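Local coordinates for protein mandelate racemase/muconate lactonizing enzyme (Roseovarius nubinhibens, PDB 2QDD) that is of uncharacterised function but belongs to the enolase superfamily and probably catalyses a magnesium-dependent reaction on a carboxylate substrate, as its mandelate racemase relatives do, at residues Ala255-Asn269 with Phe283-Val296. Numbering follows the deposited sequence.
Sequences AWSRGACEGVKIKPN and FGVSVGWQMHIEDV
W289 and V264 meet where two neighbouring parallel strands of the enolase-superfamily barrel, 263-266 and 290-293, begin to run side by side, joined by helix 274-287 in a beta-alpha-beta crossover. V264 CG1 sits over the six-membered ring of W289, 3.8 Å from its centroid in a CH-pi contact, and C261 SG lies obliquely above the same face, offset toward the rim. V287 CG2 packs on the opposite face, so the indole is clamped between strand and helix. W289 CG stands anti to the carbonyl carbon (chi1 -79°), and NE1 at the ring's edge donates to a water (3.3 Å) that in turn donates to C261 O. With an alanine here, the space between V264 CG1 and V287 CG2 is likely to lose its filling and C261 SG its aromatic neighbour. Beside the W289 indole, F283 turns its edge to the face of the five-membered ring of W256, a T-shaped pair with planes at 82°, tying helix 274-287 to helix 249-258.

Backbone hydrogen bonds fix the strand register: Q290 N to E262 O at 3.2 Å and I266 N to H292 O at 2.8 Å. On the V264 side of the sheet, I266 CD1 touches M291 SD (3.5 Å) and I293 CD1.

At the strands' C-terminal ends, E294 OE2 and K265 NZ form a salt bridge whose hydrogen bond is weak (3.5 Å). K267 NZ stands 4.0 Å from E294 OE2, too far for a salt bridge, and a water spans the two. K265 also pairs with E220 and K267 with D243, residues that bind magnesium in this enzyme, though the metal is absent from this chain; K267 NZ is also hydrogen-bonded to Y59 OH. Beyond them, D295 OD2 accepts N269 N at 3.1 Å on its syn side, 24° out of the carboxylate plane.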
loop_
_atom_site.group_PDB
_atom_site.type_symbol
_atom_site.label_atom_id
_atom_site.label_comp_id
_atom_site.label_asym_id
_atom_site.label_seq_id
_atom_site.Cartn_x
_atom_site.Cartn_y
_atom_site.Cartn_z
ATOM N N ALA A 255 -12.563 5.725 8.061
ATOM C CA ALA A 255 -13.519 4.807 7.426
ATOM C C ALA A 255 -13.518 4.963 5.908
ATOM O O ALA A 255 -13.547 3.973 5.175
ATOM C CB ALA A 255 -14.930 5.030 7.981
ATOM N N TRP A 256 -13.464 6.216 5.453
ATOM C CA TRP A 256 -13.434 6.538 4.030
ATOM C C TRP A 256 -12.182 6.005 3.304
ATOM O O TRP A 256 -12.298 5.380 2.246
ATOM C CB TRP A 256 -13.596 8.051 3.804
ATOM C CG TRP A 256 -13.388 8.418 2.378
ATOM C CD1 TRP A 256 -14.280 8.268 1.353
ATOM C CD2 TRP A 256 -12.189 8.941 1.796
ATOM N NE1 TRP A 256 -13.715 8.687 0.170
ATOM C CE2 TRP A 256 -12.430 9.098 0.413
ATOM C CE3 TRP A 256 -10.932 9.289 2.309
ATOM C CZ2 TRP A 256 -11.465 9.601 -0.463
ATOM C CZ3 TRP A 256 -9.966 9.786 1.435
ATOM C CH2 TRP A 256 -10.240 9.935 0.063
ATOM N N SER A 257 -11.003 6.257 3.873
ATOM C CA SER A 257 -9.743 5.871 3.242
ATOM C C SER A 257 -9.452 4.367 3.263
ATOM O O SER A 257 -8.686 3.879 2.436
ATOM C CB SER A 257 -8.565 6.665 3.821
ATOM O OG SER A 257 -8.465 6.488 5.218
ATOM N N ARG A 258 -10.065 3.642 4.200
ATOM C CA ARG A 258 -9.996 2.177 4.235
ATOM C C ARG A 258 -11.010 1.520 3.297
ATOM O O ARG A 258 -10.906 0.329 3.015
ATOM C CB ARG A 258 -10.228 1.649 5.654
ATOM C CG ARG A 258 -9.105 1.898 6.637
ATOM C CD ARG A 258 -9.640 1.817 8.059
ATOM N NE ARG A 258 -8.587 1.606 9.050
ATOM C CZ ARG A 258 -8.143 0.414 9.442
ATOM N NH1 ARG A 258 -7.181 0.337 10.351
ATOM N NH2 ARG A 258 -8.650 -0.701 8.924
ATOM N N GLY A 259 -11.996 2.287 2.836
ATOM C CA GLY A 259 -13.135 1.740 2.085
ATOM C C GLY A 259 -14.042 0.836 2.907
ATOM O O GLY A 259 -14.561 -0.157 2.403
ATOM N N ALA A 260 -14.247 1.203 4.170
ATOM C CA ALA A 260 -14.840 0.320 5.171
ATOM C C ALA A 260 -16.357 0.234 5.081
ATOM O O ALA A 260 -16.958 -0.678 5.650
ATOM C CB ALA A 260 -14.443 0.769 6.559
ATOM N N CYS A 261 -16.971 1.192 4.389
ATOM C CA CYS A 261 -18.422 1.359 4.421
ATOM C C CYS A 261 -18.963 2.070 3.183
ATOM O O CYS A 261 -18.214 2.698 2.437
ATOM C CB CYS A 261 -18.866 2.070 5.707
ATOM S SG CYS A 261 -18.311 3.766 5.905
ATOM N N GLU A 262 -20.271 1.951 2.977
ATOM C CA GLU A 262 -20.981 2.690 1.936
ATOM C C GLU A 262 -22.007 3.649 2.558
ATOM O O GLU A 262 -22.692 4.406 1.859
ATOM C CB GLU A 262 -21.687 1.710 0.994
ATOM C CG GLU A 262 -20.762 0.963 0.036
ATOM C CD GLU A 262 -20.163 -0.302 0.637
ATOM O OE1 GLU A 262 -20.680 -0.813 1.654
ATOM O OE2 GLU A 262 -19.163 -0.790 0.083
ATOM N N GLY A 263 -22.111 3.590 3.879
ATOM C CA GLY A 263 -23.021 4.438 4.621
ATOM C C GLY A 263 -22.597 4.587 6.063
ATOM O O GLY A 263 -21.922 3.706 6.616
ATOM N N VAL A 264 -22.984 5.710 6.664
ATOM C CA VAL A 264 -22.869 5.919 8.111
ATOM C C VAL A 264 -24.192 6.393 8.738
ATOM O O VAL A 264 -25.013 7.013 8.067
ATOM C CB VAL A 264 -21.707 6.895 8.502
ATOM C CG1 VAL A 264 -20.367 6.445 7.903
ATOM C CG2 VAL A 264 -22.021 8.343 8.101
ATOM N N LYS A 265 -24.392 6.076 10.017
ATOM C CA LYS A 265 -25.347 6.793 10.862
ATOM C C LYS A 265 -24.680 7.997 11.494
ATOM O O LYS A 265 -23.538 7.912 11.951
ATOM C CB LYS A 265 -25.883 5.891 11.976
ATOM C CG LYS A 265 -26.792 4.784 11.500
ATOM C CD LYS A 265 -27.649 4.273 12.634
ATOM C CE LYS A 265 -28.882 3.575 12.112
ATOM N NZ LYS A 265 -29.538 2.737 13.154
ATOM N N ILE A 266 -25.390 9.121 11.515
ATOM C CA ILE A 266 -24.928 10.302 12.243
ATOM C C ILE A 266 -25.853 10.603 13.421
ATOM O O ILE A 266 -27.071 10.736 13.255
ATOM C CB ILE A 266 -24.801 11.553 11.339
ATOM C CG1 ILE A 266 -24.094 11.200 10.026
ATOM C CG2 ILE A 266 -24.043 12.666 12.069
ATOM C CD1 ILE A 266 -24.343 12.193 8.946
ATOM N N LYS A 267 -25.260 10.682 14.611
ATOM C CA LYS A 267 -25.999 10.919 15.841
ATOM C C LYS A 267 -25.299 12.002 16.646
ATOM O O LYS A 267 -24.182 11.785 17.108
ATOM C CB LYS A 267 -26.110 9.628 16.662
ATOM C CG LYS A 267 -26.887 8.525 15.967
ATOM C CD LYS A 267 -27.127 7.362 16.872
ATOM C CE LYS A 267 -27.458 6.140 16.050
ATOM N NZ LYS A 267 -27.632 4.957 16.933
ATOM N N PRO A 268 -25.948 13.171 16.810
ATOM C CA PRO A 268 -25.377 14.344 17.483
ATOM C C PRO A 268 -24.774 14.068 18.869
ATOM O O PRO A 268 -23.706 14.595 19.179
ATOM C CB PRO A 268 -26.570 15.298 17.599
ATOM C CG PRO A 268 -27.451 14.930 16.474
ATOM C CD PRO A 268 -27.315 13.444 16.320
ATOM N N ASN A 269 -25.439 13.238 19.675
ATOM C CA ASN A 269 -24.915 12.865 20.991
ATOM C C ASN A 269 -23.656 11.993 20.965
ATOM O O ASN A 269 -22.892 11.984 21.923
ATOM C CB ASN A 269 -26.002 12.241 21.876
ATOM C CG ASN A 269 -25.725 12.435 23.376
ATOM O OD1 ASN A 269 -25.277 11.518 24.060
ATOM N ND2 ASN A 269 -25.982 13.638 23.879
ATOM N N PHE A 283 -19.365 15.949 4.463
ATOM C CA PHE A 283 -18.346 14.993 4.039
ATOM C C PHE A 283 -18.979 13.780 3.354
ATOM O O PHE A 283 -18.531 13.375 2.282
ATOM C CB PHE A 283 -17.464 14.552 5.217
ATOM C CG PHE A 283 -16.415 13.538 4.839
ATOM C CD1 PHE A 283 -16.559 12.202 5.192
ATOM C CD2 PHE A 283 -15.287 13.920 4.126
ATOM C CE1 PHE A 283 -15.601 11.260 4.840
ATOM C CE2 PHE A 283 -14.321 12.984 3.768
ATOM C CZ PHE A 283 -14.478 11.655 4.126
ATOM N N GLY A 284 -20.022 13.224 3.973
ATOM C CA GLY A 284 -20.759 12.083 3.422
ATOM C C GLY A 284 -21.363 12.323 2.051
ATOM O O GLY A 284 -21.305 11.453 1.184
ATOM N N VAL A 285 -21.946 13.502 1.863
ATOM C CA VAL A 285 -22.436 13.959 0.564
ATOM C C VAL A 285 -21.314 13.983 -0.486
ATOM O O VAL A 285 -21.498 13.486 -1.601
ATOM C CB VAL A 285 -23.113 15.357 0.690
ATOM C CG1 VAL A 285 -23.385 15.984 -0.686
ATOM C CG2 VAL A 285 -24.404 15.254 1.501
ATOM N N SER A 286 -20.154 14.527 -0.111
ATOM C CA SER A 286 -19.000 14.642 -1.008
ATOM C C SER A 286 -18.438 13.303 -1.494
ATOM O O SER A 286 -17.903 13.222 -2.599
ATOM C CB SER A 286 -17.886 15.455 -0.346
ATOM O OG SER A 286 -18.359 16.732 0.040
ATOM N N VAL A 287 -18.563 12.263 -0.669
ATOM C CA VAL A 287 -17.960 10.956 -0.958
ATOM C C VAL A 287 -19.005 9.905 -1.340
ATOM O O VAL A 287 -18.672 8.750 -1.631
ATOM C CB VAL A 287 -17.040 10.449 0.206
ATOM C CG1 VAL A 287 -15.947 11.455 0.507
ATOM C CG2 VAL A 287 -17.836 10.148 1.470
ATOM N N GLY A 288 -20.269 10.318 -1.332
ATOM C CA GLY A 288 -21.370 9.494 -1.814
ATOM C C GLY A 288 -21.866 8.471 -0.814
ATOM O O GLY A 288 -22.355 7.416 -1.204
ATOM N N TRP A 289 -21.737 8.782 0.475
ATOM C CA TRP A 289 -22.322 7.955 1.526
ATOM C C TRP A 289 -23.835 8.119 1.565
ATOM O O TRP A 289 -24.364 9.178 1.233
ATOM C CB TRP A 289 -21.732 8.314 2.893
ATOM C CG TRP A 289 -20.372 7.727 3.173
ATOM C CD1 TRP A 289 -19.739 6.737 2.476
ATOM C CD2 TRP A 289 -19.486 8.091 4.244
ATOM N NE1 TRP A 289 -18.514 6.468 3.040
ATOM C CE2 TRP A 289 -18.336 7.282 4.129
ATOM C CE3 TRP A 289 -19.556 9.023 5.290
ATOM C CZ2 TRP A 289 -17.254 7.379 5.019
ATOM C CZ3 TRP A 289 -18.479 9.121 6.173
ATOM C CH2 TRP A 289 -17.349 8.298 6.031
ATOM N N GLN A 290 -24.526 7.063 1.973
ATOM C CA GLN A 290 -25.933 7.170 2.339
ATOM C C GLN A 290 -26.068 7.096 3.854
ATOM O O GLN A 290 -25.341 6.355 4.498
ATOM C CB GLN A 290 -26.724 6.056 1.674
ATOM C CG GLN A 290 -26.916 6.254 0.185
ATOM C CD GLN A 290 -27.969 5.336 -0.378
ATOM O OE1 GLN A 290 -27.944 4.128 -0.146
ATOM N NE2 GLN A 290 -28.910 5.904 -1.119
ATOM N N MET A 291 -26.976 7.883 4.427
ATOM C CA MET A 291 -26.871 8.262 5.838
ATOM C C MET A 291 -28.205 8.193 6.579
ATOM O O MET A 291 -29.201 8.712 6.093
ATOM C CB MET A 291 -26.243 9.657 5.982
ATOM C CG MET A 291 -24.776 9.747 5.550
ATOM S SD MET A 291 -24.086 11.411 5.564
ATOM C CE MET A 291 -24.617 12.072 3.992
ATOM N N HIS A 292 -28.221 7.535 7.743
ATOM C CA HIS A 292 -29.327 7.665 8.703
ATOM C C HIS A 292 -28.982 8.785 9.673
ATOM O O HIS A 292 -27.908 8.784 10.263
ATOM C CB HIS A 292 -29.543 6.381 9.510
ATOM C CG HIS A 292 -29.984 5.208 8.695
ATOM N ND1 HIS A 292 -31.298 4.994 8.342
ATOM C CD2 HIS A 292 -29.287 4.166 8.187
ATOM C CE1 HIS A 292 -31.390 3.881 7.639
ATOM N NE2 HIS A 292 -30.182 3.360 7.529
ATOM N N ILE A 293 -29.880 9.749 9.825
ATOM C CA ILE A 293 -29.641 10.872 10.729
ATOM C C ILE A 293 -30.742 10.958 11.786
ATOM O O ILE A 293 -31.903 11.237 11.481
ATOM C CB ILE A 293 -29.444 12.214 9.976
ATOM C CG1 ILE A 293 -28.278 12.103 8.973
ATOM C CG2 ILE A 293 -29.225 13.346 10.965
ATOM C CD1 ILE A 293 -27.965 13.371 8.195
ATOM N N GLU A 294 -30.340 10.708 13.028
ATOM C CA GLU A 294 -31.231 10.482 14.165
ATOM C C GLU A 294 -30.423 10.801 15.420
ATOM O O GLU A 294 -29.241 11.099 15.319
ATOM C CB GLU A 294 -31.685 9.024 14.190
ATOM C CG GLU A 294 -30.545 8.005 14.241
ATOM C CD GLU A 294 -30.985 6.629 13.794
ATOM O OE1 GLU A 294 -31.546 6.511 12.681
ATOM O OE2 GLU A 294 -30.778 5.662 14.560
ATOM N N ASP A 295 -31.031 10.754 16.599
ATOM C CA ASP A 295 -30.213 10.773 17.805
ATOM C C ASP A 295 -30.238 9.454 18.563
ATOM O O ASP A 295 -30.940 8.514 18.175
ATOM C CB ASP A 295 -30.499 11.995 18.697
ATOM C CG ASP A 295 -29.248 12.489 19.452
ATOM O OD1 ASP A 295 -29.314 13.533 20.138
ATOM O OD2 ASP A 295 -28.191 11.823 19.370
ATOM N N VAL A 296 -29.447 9.394 19.631
ATOM C CA VAL A 296 -29.134 8.169 20.367
ATOM C C VAL A 296 -30.349 7.732 21.191
ATOM O O VAL A 296 -30.610 6.538 21.350
ATOM C CB VAL A 296 -27.896 8.398 21.285
ATOM C CG1 VAL A 296 -27.597 7.185 22.140
ATOM C CG2 VAL A 296 -26.680 8.754 20.449
HETATM O O HOH W 1 -16.018 4.357 2.687
HETATM O O HOH W 2 -23.289 4.821 -0.843
HETATM O O HOH W 3 -32.260 4.021 11.832
HETATM O O HOH W 4 -30.465 6.015 17.267
HETATM O O HOH W 5 -27.815 15.248 22.047
#